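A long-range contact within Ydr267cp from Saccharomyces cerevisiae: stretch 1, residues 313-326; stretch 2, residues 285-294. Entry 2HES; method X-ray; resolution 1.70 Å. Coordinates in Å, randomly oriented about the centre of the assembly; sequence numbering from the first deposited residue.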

# COMPACT_ATOMS: atom_id res chain seq x y z
N ALA A 313 2.79 11.92 3.41
CA ALA A 313 3.64 11.94 2.23
C ALA A 313 2.85 11.56 0.99
O ALA A 313 2.04 10.61 1.04
CB ALA A 313 4.82 11.00 2.41
N THR A 314 3.09 12.28 -0.11
CA THR A 314 2.49 11.96 -1.39
C THR A 314 3.55 11.80 -2.44
O THR A 314 4.52 12.59 -2.47
CB THR A 314 1.47 13.05 -1.87
OG1 THR A 314 2.11 14.34 -1.88
CG2 THR A 314 0.29 13.12 -0.97
N GLY A 315 3.36 10.81 -3.30
CA GLY A 315 4.22 10.53 -4.45
C GLY A 315 3.53 10.61 -5.81
O GLY A 315 2.50 9.96 -6.05
N GLY A 316 4.14 11.36 -6.74
CA GLY A 316 3.45 11.71 -7.98
C GLY A 316 4.23 11.44 -9.25
O GLY A 316 5.39 11.02 -9.20
N ASP A 317 3.59 11.67 -10.39
CA ASP A 317 4.14 11.32 -11.71
C ASP A 317 5.33 12.23 -12.05
O ASP A 317 6.02 11.99 -13.04
CB ASP A 317 3.06 11.40 -12.82
CG ASP A 317 2.32 10.04 -13.07
OD1 ASP A 317 2.63 9.05 -12.39
OD2 ASP A 317 1.44 9.94 -13.98
N ASP A 318 5.55 13.26 -11.24
CA ASP A 318 6.67 14.22 -11.46
C ASP A 318 7.96 13.83 -10.74
O ASP A 318 8.95 14.59 -10.74
CB ASP A 318 6.28 15.63 -11.00
CG ASP A 318 5.58 15.63 -9.66
OD1 ASP A 318 5.32 14.52 -9.14
OD2 ASP A 318 5.26 16.72 -9.12
N GLY A 319 7.95 12.68 -10.07
CA GLY A 319 9.18 12.19 -9.41
C GLY A 319 9.48 12.87 -8.08
O GLY A 319 10.59 12.76 -7.55
N ILE A 320 8.47 13.54 -7.53
CA ILE A 320 8.59 14.26 -6.29
C ILE A 320 7.85 13.54 -5.17
O ILE A 320 6.76 12.99 -5.37
CB ILE A 320 8.04 15.73 -6.46
CG1 ILE A 320 8.95 16.53 -7.41
CG2 ILE A 320 7.86 16.43 -5.13
CD1 ILE A 320 8.69 18.04 -7.40
N VAL A 321 8.44 13.54 -3.98
CA VAL A 321 7.69 13.23 -2.77
C VAL A 321 7.41 14.53 -2.04
O VAL A 321 8.34 15.21 -1.55
CB VAL A 321 8.44 12.26 -1.81
CG1 VAL A 321 7.63 12.04 -0.56
CG2 VAL A 321 8.71 10.96 -2.50
N ASN A 322 6.14 14.92 -1.98
CA ASN A 322 5.78 16.05 -1.14
C ASN A 322 5.41 15.60 0.26
O ASN A 322 4.69 14.61 0.45
CB ASN A 322 4.63 16.84 -1.79
CG ASN A 322 5.05 17.53 -3.06
OD1 ASN A 322 4.45 17.33 -4.14
ND2 ASN A 322 6.06 18.37 -2.96
N PHE A 323 5.88 16.35 1.25
CA PHE A 323 5.60 16.08 2.64
C PHE A 323 4.73 17.19 3.14
O PHE A 323 5.09 18.37 3.00
CB PHE A 323 6.88 16.04 3.47
CG PHE A 323 7.79 14.92 3.11
CD1 PHE A 323 7.65 13.67 3.72
CD2 PHE A 323 8.79 15.10 2.15
CE1 PHE A 323 8.49 12.62 3.38
CE2 PHE A 323 9.65 14.06 1.80
CZ PHE A 323 9.50 12.82 2.42
N TRP A 324 3.58 16.82 3.71
CA TRP A 324 2.57 17.78 4.12
C TRP A 324 2.28 17.68 5.59
O TRP A 324 2.30 16.58 6.19
CB TRP A 324 1.26 17.56 3.36
CG TRP A 324 1.41 17.36 1.90
CD1 TRP A 324 1.68 16.19 1.27
CD2 TRP A 324 1.31 18.36 0.87
NE1 TRP A 324 1.73 16.38 -0.08
CE2 TRP A 324 1.52 17.71 -0.36
CE3 TRP A 324 1.04 19.74 0.87
CZ2 TRP A 324 1.48 18.38 -1.58
CZ3 TRP A 324 1.02 20.41 -0.34
CH2 TRP A 324 1.23 19.73 -1.56
N SER A 325 1.98 18.83 6.18
CA SER A 325 1.55 18.89 7.55
C SER A 325 0.05 19.11 7.61
O SER A 325 -0.52 19.77 6.74
CB SER A 325 2.25 20.03 8.29
OG SER A 325 2.40 19.67 9.64
N LEU A 326 -0.57 18.59 8.66
CA LEU A 326 -2.01 18.73 8.83
C LEU A 326 -2.35 19.63 10.01
O LEU A 326 -2.09 19.26 11.15
CB LEU A 326 -2.66 17.34 9.02
CG LEU A 326 -4.16 17.24 8.72
CD1 LEU A 326 -4.42 17.51 7.25
CD2 LEU A 326 -4.67 15.86 9.15
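Stretch 2, residues 285-294: VFAKRALCHG

The centre of this contact is a single imidazole held at both of its nitrogens by the hairpin of stretch 1. His293 ND1 donates to Asp318 OD1 at 3.0 Å, nearly straight, and His293 NE2 pairs with Thr314 OG1 at 2.9 Å in a hydrogen bond whose donor could be either atom. The threonine hydroxyl is itself anchored, because Trp324 NE1 donates to Thr314 OG1 at 2.7 Å. Indole, hydroxyl, imidazole and carboxylate thus form one polar chain, linking the two strands of the hairpin and its turn to stretch 2.

The receiving surface is regular. Strands 313-316 and 320-325 run antiparallel, paired by Thr314 N to Asn322 O and Asn322 N to Thr314 O, both 2.9 Å, and joined by a type I turn from Gly316 to Gly319. Thr314, Asp318, Ile320, Asn322 and Trp324 all point their CA-to-CB bonds toward stretch 2, while Ala313 and Val321 point away.

Stretch 2 adds no backbone pairing to this hairpin. It leaves strand 285-289 and passes into a type I turn from Leu291 to Gly294, with His293 inside the turn. The CA-to-CB bond of His293 points sideways, but the ring, at chi1 -75°, comes nearer the hairpin. The path of stretch 2 follows the second strand in reverse: Ala287 lies by Leu326, Arg289 and Cys292 by Trp324, and His293 by the turn end, where its CA is 6.2 Å from that of Gly316.

Glycine makes room for the ring. His293 CE1 lies 3.3 Å from Gly316 N and 3.1 Å from Ile320 O, the latter near the ring plane. A CB on Gly316 would point toward stretch 2 and fall about 2.3 Å from His293 ND1, a clash, so the absent side chain is a condition of this fit.

Beside the polar site, Trp324 supplies a broad aromatic surface. Trp324 CZ2 packs 3.5 Å from Cys292 CB and lies 3.4 Å from Cys292 O, which meets the ring at its edge, while Cys292 SG sits obliquely, 4.5 Å from the centroid of the six-membered ring of Trp324. Trp324 CZ3 comes over one face of the Arg289 guanidinium, 3.6 Å from Arg289 NE.

Farther along, the contact thins to hydrocarbon: Leu326 CD2 is 3.9 Å from Phe286 CE2, and Leu326 CD1 is 4.2 Å from Ala287 CB. The rule to read here is concentration: of 478 Å² buried in total, His293 alone contributes 138 Å², with both ring nitrogens hydrogen-bonded and its neighbour at Gly316 kept small.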

# COMPACT_ATOMS: atom_id res chain seq x y z
N VAL A 285 -15.26 15.31 4.82
CA VAL A 285 -13.96 15.81 4.43
C VAL A 285 -13.44 16.70 5.55
O VAL A 285 -14.06 17.73 5.90
CB VAL A 285 -14.03 16.56 3.08
CG1 VAL A 285 -12.67 17.16 2.73
CG2 VAL A 285 -14.55 15.63 1.97
N PHE A 286 -12.32 16.27 6.13
CA PHE A 286 -11.59 16.98 7.15
C PHE A 286 -10.75 18.12 6.53
O PHE A 286 -10.73 19.24 7.05
CB PHE A 286 -10.68 15.99 7.92
CG PHE A 286 -10.04 16.56 9.16
CD1 PHE A 286 -10.78 16.83 10.30
CD2 PHE A 286 -8.66 16.79 9.20
CE1 PHE A 286 -10.16 17.34 11.44
CE2 PHE A 286 -8.04 17.29 10.35
CZ PHE A 286 -8.78 17.56 11.46
N ALA A 287 -10.07 17.83 5.42
CA ALA A 287 -9.24 18.81 4.69
C ALA A 287 -9.05 18.32 3.27
O ALA A 287 -9.13 17.12 3.01
CB ALA A 287 -7.88 18.98 5.37
N LYS A 288 -8.79 19.23 2.34
CA LYS A 288 -8.40 18.85 0.98
C LYS A 288 -7.53 19.89 0.29
O LYS A 288 -7.57 21.06 0.66
CB LYS A 288 -9.60 18.48 0.10
CG LYS A 288 -10.60 19.60 -0.17
CD LYS A 288 -11.84 19.06 -0.83
CE LYS A 288 -11.75 19.08 -2.34
NZ LYS A 288 -13.10 19.45 -2.94
N ARG A 289 -6.76 19.44 -0.70
CA ARG A 289 -5.88 20.34 -1.46
C ARG A 289 -5.77 19.90 -2.91
O ARG A 289 -5.60 18.70 -3.20
CB ARG A 289 -4.52 20.44 -0.77
CG ARG A 289 -3.56 21.41 -1.44
CD ARG A 289 -2.57 21.94 -0.45
NE ARG A 289 -1.58 22.76 -1.16
CZ ARG A 289 -0.79 23.66 -0.58
NH1 ARG A 289 -0.87 23.88 0.73
NH2 ARG A 289 0.07 24.35 -1.31
N ALA A 290 -5.90 20.85 -3.83
CA ALA A 290 -5.86 20.60 -5.25
C ALA A 290 -4.44 20.84 -5.75
O ALA A 290 -3.69 21.53 -5.10
CB ALA A 290 -6.83 21.53 -5.94
N LEU A 291 -4.11 20.31 -6.93
CA LEU A 291 -2.80 20.52 -7.57
C LEU A 291 -1.63 20.26 -6.63
O LEU A 291 -0.68 21.07 -6.54
CB LEU A 291 -2.71 21.93 -8.19
CG LEU A 291 -3.89 22.30 -9.07
CD1 LEU A 291 -3.68 23.71 -9.58
CD2 LEU A 291 -4.08 21.32 -10.23
N CYS A 292 -1.69 19.14 -5.91
CA CYS A 292 -0.64 18.86 -4.93
C CYS A 292 0.69 18.51 -5.58
O CYS A 292 1.73 18.70 -4.96
CB CYS A 292 -1.09 17.77 -3.95
SG CYS A 292 -2.37 18.35 -2.85
N HIS A 293 0.65 17.97 -6.80
CA HIS A 293 1.84 17.70 -7.63
C HIS A 293 1.77 18.49 -8.92
O HIS A 293 2.08 18.00 -9.98
CB HIS A 293 2.02 16.20 -7.87
CG HIS A 293 2.53 15.48 -6.67
ND1 HIS A 293 3.78 14.90 -6.62
CD2 HIS A 293 2.00 15.35 -5.43
CE1 HIS A 293 3.99 14.41 -5.41
NE2 HIS A 293 2.92 14.66 -4.67
N GLY A 294 1.35 19.75 -8.80
CA GLY A 294 1.14 20.58 -9.99
C GLY A 294 0.11 19.96 -10.90
O GLY A 294 -0.99 19.62 -10.46